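Local coordinates for protein 6-carboxyhexanoate--coa ligase (Bacillus subtilis, PDB 5FLG) that belongs to the 6-carboxyhexanoate--CoA ligase family and binds phosphoaminophosphonic acid-adenylate ester, pimelic acid and magnesium, at residues Val189-Trp194 against Gly226-Phe231. Residues are numbered along the deposited sequence; the frame is centred on the assembly and turned at random.
With ANP (phosphoaminophosphonic acid-adenylate ester), chain D.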
loop_
_atom_site.group_PDB
_atom_site.type_symbol
_atom_site.label_atom_id
_atom_site.label_comp_id
_atom_site.label_asym_id
_atom_site.label_seq_id
_atom_site.Cartn_x
_atom_site.Cartn_y
_atom_site.Cartn_z
ATOM N N VAL A 189 31.824 3.166 -1.800
ATOM C CA VAL A 189 33.012 2.797 -2.551
ATOM C C VAL A 189 32.660 1.689 -3.555
ATOM O O VAL A 189 33.228 1.598 -4.617
ATOM C CB VAL A 189 34.096 2.288 -1.587
ATOM C CG1 VAL A 189 35.278 1.686 -2.344
ATOM C CG2 VAL A 189 34.570 3.423 -0.678
ATOM N N ALA A 190 31.787 0.788 -3.162
ATOM C CA ALA A 190 31.457 -0.334 -4.033
ATOM C C ALA A 190 30.219 -1.077 -3.579
ATOM O O ALA A 190 29.801 -0.989 -2.408
ATOM C CB ALA A 190 32.638 -1.274 -4.115
ATOM N N GLU A 191 29.591 -1.771 -4.544
ATOM C CA GLU A 191 28.367 -2.529 -4.288
ATOM C C GLU A 191 28.586 -3.946 -4.826
ATOM O O GLU A 191 29.285 -4.138 -5.804
ATOM C CB GLU A 191 27.143 -1.888 -4.939
ATOM C CG GLU A 191 25.911 -2.812 -4.902
ATOM C CD GLU A 191 24.687 -2.313 -5.706
ATOM O OE1 GLU A 191 24.772 -1.317 -6.473
ATOM O OE2 GLU A 191 23.613 -2.966 -5.592
ATOM N N LEU A 192 28.179 -4.935 -4.039
ATOM C CA LEU A 192 28.178 -6.302 -4.466
ATOM C C LEU A 192 26.741 -6.807 -4.454
ATOM O O LEU A 192 26.021 -6.618 -3.475
ATOM C CB LEU A 192 29.030 -7.108 -3.514
ATOM C CG LEU A 192 29.005 -8.621 -3.639
ATOM C CD1 LEU A 192 29.670 -9.109 -4.924
ATOM C CD2 LEU A 192 29.684 -9.189 -2.414
ATOM N N CYS A 193 26.336 -7.469 -5.534
ATOM C CA CYS A 193 24.952 -7.849 -5.702
ATOM C C CYS A 193 24.807 -9.172 -6.441
ATOM O O CYS A 193 25.498 -9.424 -7.436
ATOM C CB CYS A 193 24.200 -6.783 -6.472
ATOM S SG CYS A 193 22.551 -7.343 -7.042
ATOM N N TRP A 194 23.926 -10.034 -5.943
ATOM C CA TRP A 194 23.296 -11.040 -6.816
ATOM C C TRP A 194 21.903 -11.372 -6.325
ATOM O O TRP A 194 21.481 -10.919 -5.265
ATOM C CB TRP A 194 24.198 -12.284 -7.001
ATOM C CG TRP A 194 24.451 -13.098 -5.746
ATOM C CD1 TRP A 194 23.720 -14.165 -5.297
ATOM C CD2 TRP A 194 25.543 -12.954 -4.832
ATOM N NE1 TRP A 194 24.222 -14.597 -4.084
ATOM C CE2 TRP A 194 25.397 -13.947 -3.841
ATOM C CE3 TRP A 194 26.642 -12.089 -4.763
ATOM C CZ2 TRP A 194 26.261 -14.041 -2.748
ATOM C CZ3 TRP A 194 27.524 -12.226 -3.724
ATOM C CH2 TRP A 194 27.334 -13.187 -2.727
ATOM N N GLY A 226 20.388 -14.409 -2.048
ATOM C CA GLY A 226 20.887 -13.284 -2.820
ATOM C C GLY A 226 21.840 -12.481 -1.952
ATOM O O GLY A 226 22.153 -12.884 -0.840
ATOM N N CYS A 227 22.258 -11.319 -2.439
ATOM C CA CYS A 227 23.162 -10.452 -1.674
ATOM C C CYS A 227 23.087 -9.048 -2.247
ATOM O O CYS A 227 22.997 -8.853 -3.470
ATOM C CB CYS A 227 24.589 -10.979 -1.760
ATOM S SG CYS A 227 25.918 -9.852 -1.248
ATOM N N ARG A 228 23.024 -8.080 -1.348
ATOM C CA ARG A 228 23.147 -6.702 -1.697
ATOM C C ARG A 228 23.936 -6.047 -0.545
ATOM O O ARG A 228 23.389 -5.804 0.518
ATOM C CB ARG A 228 21.760 -6.074 -1.839
ATOM C CG ARG A 228 21.687 -4.887 -2.782
ATOM C CD ARG A 228 21.874 -5.375 -4.185
ATOM N NE ARG A 228 21.494 -4.452 -5.252
ATOM C CZ ARG A 228 20.503 -4.668 -6.108
ATOM N NH1 ARG A 228 19.548 -5.565 -5.832
ATOM N NH2 ARG A 228 20.481 -4.014 -7.248
ATOM N N VAL A 229 25.181 -5.715 -0.803
ATOM C CA VAL A 229 26.039 -5.054 0.192
ATOM C C VAL A 229 26.635 -3.796 -0.418
ATOM O O VAL A 229 27.177 -3.840 -1.539
ATOM C CB VAL A 229 27.215 -5.968 0.610
ATOM C CG1 VAL A 229 28.074 -5.289 1.662
ATOM C CG2 VAL A 229 26.688 -7.284 1.159
ATOM N N PHE A 230 26.642 -2.714 0.379
ATOM C CA PHE A 230 27.270 -1.472 -0.012
ATOM C C PHE A 230 28.467 -1.266 0.904
ATOM O O PHE A 230 28.296 -1.144 2.104
ATOM C CB PHE A 230 26.319 -0.270 0.180
ATOM C CG PHE A 230 25.029 -0.361 -0.586
ATOM C CD1 PHE A 230 24.931 -1.146 -1.721
ATOM C CD2 PHE A 230 23.953 0.424 -0.236
ATOM C CE1 PHE A 230 23.725 -1.246 -2.401
ATOM C CE2 PHE A 230 22.756 0.367 -0.952
ATOM C CZ PHE A 230 22.649 -0.488 -2.037
ATOM N N PHE A 231 29.641 -1.153 0.323
ATOM C CA PHE A 231 30.840 -0.937 1.086
ATOM C C PHE A 231 31.029 0.557 1.276
ATOM O O PHE A 231 31.117 1.317 0.299
ATOM C CB PHE A 231 32.016 -1.560 0.352
ATOM C CG PHE A 231 31.981 -3.069 0.317
ATOM C CD1 PHE A 231 32.541 -3.810 1.338
ATOM C CD2 PHE A 231 31.355 -3.748 -0.732
ATOM C CE1 PHE A 231 32.508 -5.190 1.308
ATOM C CE2 PHE A 231 31.291 -5.129 -0.758
ATOM C CZ PHE A 231 31.865 -5.854 0.266
HETATM P PG ANP D . 12.278 -8.680 -7.191
HETATM O O1G ANP D . 10.788 -8.773 -7.374
HETATM O O2G ANP D . 12.969 -9.991 -7.449
HETATM O O3G ANP D . 12.955 -7.556 -7.907
HETATM P PB ANP D . 13.812 -7.558 -4.908
HETATM O O1B ANP D . 13.979 -6.301 -5.686
HETATM O O2B ANP D . 13.593 -7.597 -3.442
HETATM N N3B ANP D . 12.419 -8.383 -5.514
HETATM P PA ANP D . 16.109 -8.416 -6.414
HETATM O O1A ANP D . 16.498 -9.718 -6.943
HETATM O O2A ANP D . 15.724 -7.260 -7.294
HETATM O O3A ANP D . 15.030 -8.574 -5.232
HETATM O "O5'" ANP D . 17.408 -7.951 -5.507
HETATM C "C5'" ANP D . 18.210 -8.905 -4.871
HETATM C "C4'" ANP D . 18.486 -8.459 -3.433
HETATM O "O4'" ANP D . 19.070 -7.151 -3.459
HETATM C "C3'" ANP D . 17.211 -8.355 -2.610
HETATM O "O3'" ANP D . 16.942 -9.562 -1.907
HETATM C "C2'" ANP D . 17.543 -7.271 -1.627
HETATM O "O2'" ANP D . 18.339 -7.831 -0.582
HETATM C "C1'" ANP D . 18.406 -6.367 -2.460
HETATM N N9 ANP D . 17.566 -5.307 -3.029
HETATM C C8 ANP D . 16.662 -5.401 -4.068
HETATM N N7 ANP D . 16.149 -4.180 -4.348
HETATM C C5 ANP D . 16.700 -3.306 -3.451
HETATM C C6 ANP D . 16.585 -1.873 -3.132
HETATM N N6 ANP D . 15.753 -1.066 -3.796
HETATM N N1 ANP D . 17.348 -1.364 -2.140
HETATM C C2 ANP D . 18.168 -2.144 -1.427
HETATM N N3 ANP D . 18.395 -3.443 -1.683
HETATM C C4 ANP D . 17.610 -4.069 -2.592
#
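Arg-228 and Glu-191 meet on one face of two neighbouring antiparallel strands inside a mixed sheet and show how a buried arginine is fixed through several partners. Arg-228 NE donates to Glu-191 OE2 at 2.6 Å, a salt bridge in which the oxygen lies almost in the guanidinium plane. From the same group, NH1 donates to the ribose O4' of phosphoaminophosphonic acid-adenylate ester at 2.9 Å, and NH2 bonds to Tyr-204 OH, which also makes a weak bond to OE2. A bend at chi2 (70°) sets CD beside the carboxylate. Over the centre of the guanidinium lies Cys-193 SG, 3.5 Å from Arg-228 CZ; Cys-193 also touches pimelic acid.

Between the main chains, Leu-192 and Val-229 exchange two N-H···O bonds, as do Trp-194 and Cys-227; Glu-191 and Cys-193 bond instead to Ala-206 and Tyr-204, Arg-228 and Phe-230 to strand 127-130. Val-189 and Ala-190 both face Phe-231 in a classic beta bulge. On the mainly apolar other face, Cys-227 CB sits 3.5 Å from the centroid of the Trp-194 six-membered ring, a CH-pi contact, and Trp-194 NE1 bonds weakly to Glu-225 O. With three nitrogens engaged, the guanidinium is held against rotation, and the carboxylate probably offsets its buried charge beside the nucleotide.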